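Local coordinates for protein aminotransferase TlmJ (PDB 5UID) that probably transfers amino groups in natural product biosynthesis, as a pyridoxal-phosphate-dependent aminotransferase of the DegT/DnrJ/EryC1 family, at residues Asp313-Arg318 with Glu354-Pro359; Ser299-Trp304 with Phe328-Leu333. All coordinates share one frame; numbering follows the deposited sequence.

In the fold
Contacts 1 and 2 lie next to each other, with centres about 12 Å apart. Both have a segment reaching the small antiparallel sheet of strands 303-306 and 355-358. Contact 1 joins helix 309-321 to the second strand, while contact 2 starts from the approach to the first. Leu-358 N lies 2.9 Å from Tyr-303 O, a probable hydrogen bond between the two contacts. Cys-357 SG packs 4.0 Å from Arg-329 N. The centre of contact 1 is about 21 Å from the chain centre, that of contact 2 about 9 Å. In contact 2, Tyr-330 OH is hydrogen-bonded to O3 of the pyridoxal phosphate on the modified lysine at position 187. Both contacts touch the second subunit.

Contact 1: residues Asp313-Arg318 with Glu354-Pro359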
loop_
_atom_site.group_PDB
_atom_site.type_symbol
_atom_site.label_atom_id
_atom_site.label_comp_id
_atom_site.label_asym_id
_atom_site.label_seq_id
_atom_site.Cartn_x
_atom_site.Cartn_y
_atom_site.Cartn_z
ATOM N N ASP A 313 -13.024 18.133 26.920
ATOM C CA ASP A 313 -13.991 17.901 25.854
ATOM C C ASP A 313 -14.745 19.178 25.507
ATOM O O ASP A 313 -14.963 19.474 24.327
ATOM C CB ASP A 313 -14.961 16.792 26.258
ATOM C CG ASP A 313 -14.269 15.453 26.439
ATOM O OD1 ASP A 313 -13.053 15.368 26.161
ATOM O OD2 ASP A 313 -14.939 14.487 26.859
ATOM N N ALA A 314 -15.145 19.947 26.524
ATOM C CA ALA A 314 -15.823 21.214 26.273
ATOM C C ALA A 314 -14.919 22.193 25.536
ATOM O O ALA A 314 -15.407 23.027 24.762
ATOM C CB ALA A 314 -16.306 21.819 27.590
HETATM N N MSE A 315 -13.610 22.103 25.754
HETATM C CA MSE A 315 -12.655 22.959 25.066
HETATM C C MSE A 315 -12.608 22.644 23.574
HETATM O O MSE A 315 -12.604 23.549 22.737
HETATM C CB MSE A 315 -11.261 22.801 25.670
HETATM C CG MSE A 315 -10.256 23.788 25.130
HETATM SE SE MSE A 315 -10.664 25.596 25.716
HETATM C CE MSE A 315 -9.701 26.544 24.347
ATOM N N ALA A 316 -12.569 21.350 23.250
ATOM C CA ALA A 316 -12.539 20.939 21.849
ATOM C C ALA A 316 -13.837 21.304 21.138
ATOM O O ALA A 316 -13.817 21.704 19.969
ATOM C CB ALA A 316 -12.268 19.439 21.748
ATOM N N ARG A 317 -14.974 21.177 21.829
ATOM C CA ARG A 317 -16.249 21.574 21.238
ATOM C C ARG A 317 -16.294 23.076 20.988
ATOM O O ARG A 317 -16.781 23.525 19.943
ATOM C CB ARG A 317 -17.406 21.152 22.146
ATOM C CG ARG A 317 -17.787 19.684 22.051
ATOM C CD ARG A 317 -18.092 19.106 23.427
ATOM N NE ARG A 317 -19.022 19.939 24.187
ATOM C CZ ARG A 317 -19.253 19.803 25.489
ATOM N NH1 ARG A 317 -20.115 20.604 26.102
ATOM N NH2 ARG A 317 -18.615 18.867 26.181
ATOM N N ARG A 318 -15.797 23.867 21.939
ATOM C CA ARG A 318 -15.791 25.316 21.776
ATOM C C ARG A 318 -14.860 25.735 20.644
ATOM O O ARG A 318 -15.231 26.550 19.792
ATOM C CB ARG A 318 -15.384 25.989 23.086
ATOM C CG ARG A 318 -15.389 27.506 23.026
ATOM C CD ARG A 318 -14.898 28.111 24.329
ATOM N NE ARG A 318 -14.776 29.564 24.247
ATOM C CZ ARG A 318 -15.685 30.419 24.704
ATOM N NH1 ARG A 318 -16.788 29.969 25.286
ATOM N NH2 ARG A 318 -15.487 31.725 24.582
ATOM N N GLU A 354 -6.929 14.396 29.673
ATOM C CA GLU A 354 -6.461 15.741 29.967
ATOM C C GLU A 354 -5.718 16.414 28.823
ATOM O O GLU A 354 -5.438 17.614 28.919
ATOM C CB GLU A 354 -5.548 15.726 31.203
ATOM C CG GLU A 354 -6.243 15.275 32.477
ATOM C CD GLU A 354 -5.324 15.300 33.684
ATOM O OE1 GLU A 354 -4.108 15.524 33.503
ATOM O OE2 GLU A 354 -5.818 15.098 34.814
ATOM N N THR A 355 -5.401 15.696 27.753
ATOM C CA THR A 355 -4.551 16.222 26.695
ATOM C C THR A 355 -5.387 16.627 25.489
ATOM O O THR A 355 -6.356 15.952 25.133
ATOM C CB THR A 355 -3.501 15.189 26.278
ATOM O OG1 THR A 355 -2.903 14.617 27.448
ATOM C CG2 THR A 355 -2.416 15.841 25.435
ATOM N N LEU A 356 -5.006 17.743 24.872
ATOM C CA LEU A 356 -5.614 18.212 23.637
ATOM C C LEU A 356 -4.504 18.709 22.724
ATOM O O LEU A 356 -3.616 19.444 23.168
ATOM C CB LEU A 356 -6.630 19.329 23.898
ATOM C CG LEU A 356 -7.513 19.724 22.712
ATOM C CD1 LEU A 356 -8.453 18.585 22.351
ATOM C CD2 LEU A 356 -8.291 20.999 23.004
ATOM N N CYS A 357 -4.549 18.301 21.460
ATOM C CA CYS A 357 -3.535 18.664 20.479
ATOM C C CYS A 357 -4.025 19.835 19.637
ATOM O O CYS A 357 -5.109 19.772 19.047
ATOM C CB CYS A 357 -3.199 17.469 19.587
ATOM S SG CYS A 357 -2.608 16.024 20.499
ATOM N N LEU A 358 -3.222 20.898 19.582
ATOM C CA LEU A 358 -3.541 22.117 18.857
ATOM C C LEU A 358 -2.941 22.082 17.459
ATOM O O LEU A 358 -1.965 21.368 17.209
ATOM C CB LEU A 358 -3.014 23.332 19.619
ATOM C CG LEU A 358 -3.434 23.487 21.080
ATOM C CD1 LEU A 358 -2.901 24.798 21.634
ATOM C CD2 LEU A 358 -4.945 23.403 21.235
ATOM N N PRO A 359 -3.510 22.841 16.521
ATOM C CA PRO A 359 -2.963 22.874 15.157
ATOM C C PRO A 359 -1.478 23.208 15.142
ATOM O O PRO A 359 -1.032 24.183 15.749
ATOM C CB PRO A 359 -3.791 23.971 14.478
ATOM C CG PRO A 359 -5.085 23.964 15.212
ATOM C CD PRO A 359 -4.740 23.648 16.640
#
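Leu-356 reaches from its strand to the helix residues Met-315 and Ala-316. The contact is small and buried, with 103 Å² covered on the two sides together.

All of the contact is apolar. Leu-356 points its side chain toward the helix and divides its two methyl groups between two neighbours. CD1 of Leu-356 meets CB of Ala-316 at 4.0 Å. CD2 of Leu-356 lies 4.0 Å from CG of Met-315, which is a selenomethionine here. The side chains of Met-315 and Leu-356 cross at about a right angle. Met-315 bends at its second torsion (chi2 69°), and this turn carries the selenium away from the leucine: SE of Met-315 is 5.8 Å from CD2 of Leu-356. The methylene, not the selenium, therefore does the touching. Ala-316 touches with its methyl group alone, and its CA is 7.7 Å from CA of Leu-356.

No hydrogen bond joins the two segments. Arg-317 N bonds to Asp-313 O at 3.0 Å, one turn back in the helix. Thr-355 is the first residue to leave the helical conformation after helix 346-354, and the strand begins there. Thr-355 O accepts a hydrogen bond from Arg-312 NH2. Leu-356 pairs by backbone hydrogen bonding with Val-305 of the neighbouring strand.

The second subunit also touches the helix, with its Trp-233 packing on Ala-316.

Helix 309-321 follows strand 303-306 in the chain and packs against the partner of that strand. A helix thus packs on one side of a small antiparallel sheet, consistent with the small C-terminal domain of fold type I aminotransferases.

Contact 2: residues Ser299-Trp304 with Phe328-Leu333; sequences SYYFYW and FRYAPL. With SO4 (sulfate ion), chain E.
Phe-302 and Arg-329 mark the nearest approach of the two backbones, with their CA atoms 8.8 Å apart. No hydrogen bond crosses between the segments; the touching is done by side chains. Segment 299-304 leads into strand 303-306. Segment 328-333 has no regular strand and runs mostly as loop. The peptide bond before Tyr-330 is cis. The Tyr-330 ring lies back over its neighbour, with Arg-329 CB above the ring centre.

Phe-302 fits against both residues. Its edge turns toward the face of Tyr-330 in an offset edge-to-face pair. The ring centroids are 5.7 Å apart and the planes stand at 61°. CZ of Phe-302 also lies 3.6 Å from CB of Arg-329. Tyr-301 adds a smaller touch: its CE2 is 3.9 Å from Tyr-330 OH, which sits at the edge of the Tyr-301 ring. The Tyr-301 hydroxyl itself bonds to Met-186 O.

Arg-329 bends at its second torsion (chi2 -73°), and its guanidinium meets a sulfate ion, probably a component of the crystallisation solution. NH1 of Arg-329 gives sulfate O3 a nearly straight bond of 2.9 Å (168°). NH2 of Arg-329 bonds to sulfate O2 at 2.8 Å and also to Phe-328 O at 3.2 Å. Held by these bonds, the guanidinium is fixed in its rotation. The sulfate is also hydrogen-bonded to Tyr-325 OH and Thr-327 OG1.

Tyr-330 OH is hydrogen-bonded to O3 of the pyridoxal phosphate carried by the modified lysine at position 187. Phe-302 packs behind Tyr-330 as a second-shell neighbour, consistent with the active site of a fold type I aminotransferase.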
loop_
_atom_site.group_PDB
_atom_site.type_symbol
_atom_site.label_atom_id
_atom_site.label_comp_id
_atom_site.label_asym_id
_atom_site.label_seq_id
_atom_site.Cartn_x
_atom_site.Cartn_y
_atom_site.Cartn_z
ATOM N N SER A 299 10.816 17.197 15.895
ATOM C CA SER A 299 10.220 17.488 14.600
ATOM C C SER A 299 9.017 18.415 14.713
ATOM O O SER A 299 8.543 18.918 13.688
ATOM C CB SER A 299 9.805 16.187 13.909
ATOM O OG SER A 299 10.910 15.311 13.761
ATOM N N TYR A 300 8.524 18.647 15.932
ATOM C CA TYR A 300 7.357 19.491 16.194
ATOM C C TYR A 300 6.143 19.005 15.400
ATOM O O TYR A 300 5.572 19.716 14.571
ATOM C CB TYR A 300 7.675 20.964 15.915
ATOM C CG TYR A 300 8.808 21.477 16.774
ATOM C CD1 TYR A 300 8.567 21.979 18.046
ATOM C CD2 TYR A 300 10.120 21.427 16.328
ATOM C CE1 TYR A 300 9.605 22.434 18.842
ATOM C CE2 TYR A 300 11.160 21.879 17.113
ATOM C CZ TYR A 300 10.898 22.382 18.369
ATOM O OH TYR A 300 11.935 22.831 19.153
ATOM N N TYR A 301 5.756 17.761 15.681
ATOM C CA TYR A 301 4.604 17.137 15.042
ATOM C C TYR A 301 3.308 17.415 15.795
ATOM O O TYR A 301 2.276 17.677 15.169
ATOM C CB TYR A 301 4.830 15.627 14.917
ATOM C CG TYR A 301 3.729 14.902 14.176
ATOM C CD1 TYR A 301 3.326 15.321 12.914
ATOM C CD2 TYR A 301 3.100 13.795 14.734
ATOM C CE1 TYR A 301 2.320 14.665 12.230
ATOM C CE2 TYR A 301 2.096 13.128 14.054
ATOM C CZ TYR A 301 1.709 13.569 12.804
ATOM O OH TYR A 301 0.706 12.915 12.125
ATOM N N PHE A 302 3.341 17.357 17.125
ATOM C CA PHE A 302 2.215 17.721 17.972
ATOM C C PHE A 302 2.583 18.920 18.833
ATOM O O PHE A 302 3.729 19.061 19.273
ATOM C CB PHE A 302 1.798 16.577 18.914
ATOM C CG PHE A 302 1.279 15.357 18.217
ATOM C CD1 PHE A 302 0.518 15.459 17.067
ATOM C CD2 PHE A 302 1.543 14.097 18.733
ATOM C CE1 PHE A 302 0.037 14.326 16.439
ATOM C CE2 PHE A 302 1.069 12.960 18.106
ATOM C CZ PHE A 302 0.314 13.075 16.958
ATOM N N TYR A 303 1.600 19.778 19.084
ATOM C CA TYR A 303 1.669 20.733 20.188
ATOM C C TYR A 303 0.514 20.395 21.123
ATOM O O TYR A 303 -0.625 20.819 20.898
ATOM C CB TYR A 303 1.605 22.179 19.712
ATOM C CG TYR A 303 1.954 23.147 20.818
ATOM C CD1 TYR A 303 3.272 23.525 21.044
ATOM C CD2 TYR A 303 0.974 23.656 21.661
ATOM C CE1 TYR A 303 3.601 24.398 22.063
ATOM C CE2 TYR A 303 1.294 24.528 22.684
ATOM C CZ TYR A 303 2.610 24.895 22.879
ATOM O OH TYR A 303 2.935 25.765 23.892
ATOM N N TRP A 304 0.804 19.625 22.166
ATOM C CA TRP A 304 -0.215 19.131 23.081
ATOM C C TRP A 304 -0.244 19.988 24.339
ATOM O O TRP A 304 0.801 20.276 24.930
ATOM C CB TRP A 304 0.038 17.664 23.437
ATOM C CG TRP A 304 1.305 17.410 24.212
ATOM C CD1 TRP A 304 1.413 17.191 25.555
ATOM C CD2 TRP A 304 2.638 17.339 23.686
ATOM N NE1 TRP A 304 2.727 16.988 25.898
ATOM C CE2 TRP A 304 3.500 17.075 24.770
ATOM C CE3 TRP A 304 3.186 17.472 22.405
ATOM C CZ2 TRP A 304 4.880 16.943 24.613
ATOM C CZ3 TRP A 304 4.556 17.343 22.251
ATOM C CH2 TRP A 304 5.387 17.080 23.349
ATOM N N PHE A 328 -7.124 14.425 19.735
ATOM C CA PHE A 328 -6.199 13.756 20.640
ATOM C C PHE A 328 -5.568 12.562 19.942
ATOM O O PHE A 328 -6.266 11.765 19.307
ATOM C CB PHE A 328 -6.888 13.293 21.927
ATOM C CG PHE A 328 -6.018 12.418 22.787
ATOM C CD1 PHE A 328 -5.007 12.969 23.556
ATOM C CD2 PHE A 328 -6.202 11.043 22.812
ATOM C CE1 PHE A 328 -4.197 12.167 24.343
ATOM C CE2 PHE A 328 -5.397 10.236 23.594
ATOM C CZ PHE A 328 -4.394 10.798 24.362
ATOM N N ARG A 329 -4.248 12.452 20.061
ATOM C CA ARG A 329 -3.485 11.275 19.676
ATOM C C ARG A 329 -2.575 10.912 20.839
ATOM O O ARG A 329 -2.065 11.802 21.524
ATOM C CB ARG A 329 -2.641 11.531 18.418
ATOM C CG ARG A 329 -3.426 11.935 17.183
ATOM C CD ARG A 329 -4.189 10.761 16.599
ATOM N NE ARG A 329 -4.753 11.089 15.294
ATOM C CZ ARG A 329 -5.941 11.656 15.121
ATOM N NH1 ARG A 329 -6.379 11.924 13.897
ATOM N NH2 ARG A 329 -6.692 11.957 16.173
ATOM N N TYR A 330 -2.389 9.617 21.087
ATOM C CA TYR A 330 -3.098 8.540 20.405
ATOM C C TYR A 330 -4.016 7.871 21.412
ATOM O O TYR A 330 -3.629 7.683 22.567
ATOM C CB TYR A 330 -2.114 7.522 19.810
ATOM C CG TYR A 330 -1.169 8.111 18.789
ATOM C CD1 TYR A 330 0.009 8.732 19.183
ATOM C CD2 TYR A 330 -1.459 8.053 17.433
ATOM C CE1 TYR A 330 0.873 9.281 18.254
ATOM C CE2 TYR A 330 -0.600 8.599 16.494
ATOM C CZ TYR A 330 0.564 9.212 16.909
ATOM O OH TYR A 330 1.419 9.756 15.977
ATOM N N ALA A 331 -5.223 7.522 20.980
ATOM C CA ALA A 331 -6.196 6.920 21.880
ATOM C C ALA A 331 -5.567 5.735 22.608
ATOM O O ALA A 331 -4.856 4.934 21.987
ATOM C CB ALA A 331 -7.436 6.472 21.104
ATOM N N PRO A 332 -5.779 5.607 23.916
ATOM C CA PRO A 332 -5.103 4.544 24.676
ATOM C C PRO A 332 -5.577 3.168 24.239
ATOM O O PRO A 332 -6.744 2.808 24.412
ATOM C CB PRO A 332 -5.486 4.849 26.126
ATOM C CG PRO A 332 -6.760 5.618 26.030
ATOM C CD PRO A 332 -6.671 6.419 24.759
ATOM N N LEU A 333 -4.653 2.392 23.664
ATOM C CA LEU A 333 -5.007 1.089 23.115
ATOM C C LEU A 333 -5.302 0.059 24.195
ATOM O O LEU A 333 -6.006 -0.919 23.919
ATOM C CB LEU A 333 -3.884 0.595 22.205
ATOM C CG LEU A 333 -3.666 1.416 20.932
ATOM C CD1 LEU A 333 -2.487 0.872 20.144
ATOM C CD2 LEU A 333 -4.935 1.420 20.091
HETATM S S SO4 E . -9.870 12.892 14.328
HETATM O O1 SO4 E . -9.932 14.189 14.994
HETATM O O2 SO4 E . -9.353 11.888 15.255
HETATM O O3 SO4 E . -8.989 12.986 13.167
HETATM O O4 SO4 E . -11.212 12.508 13.896
#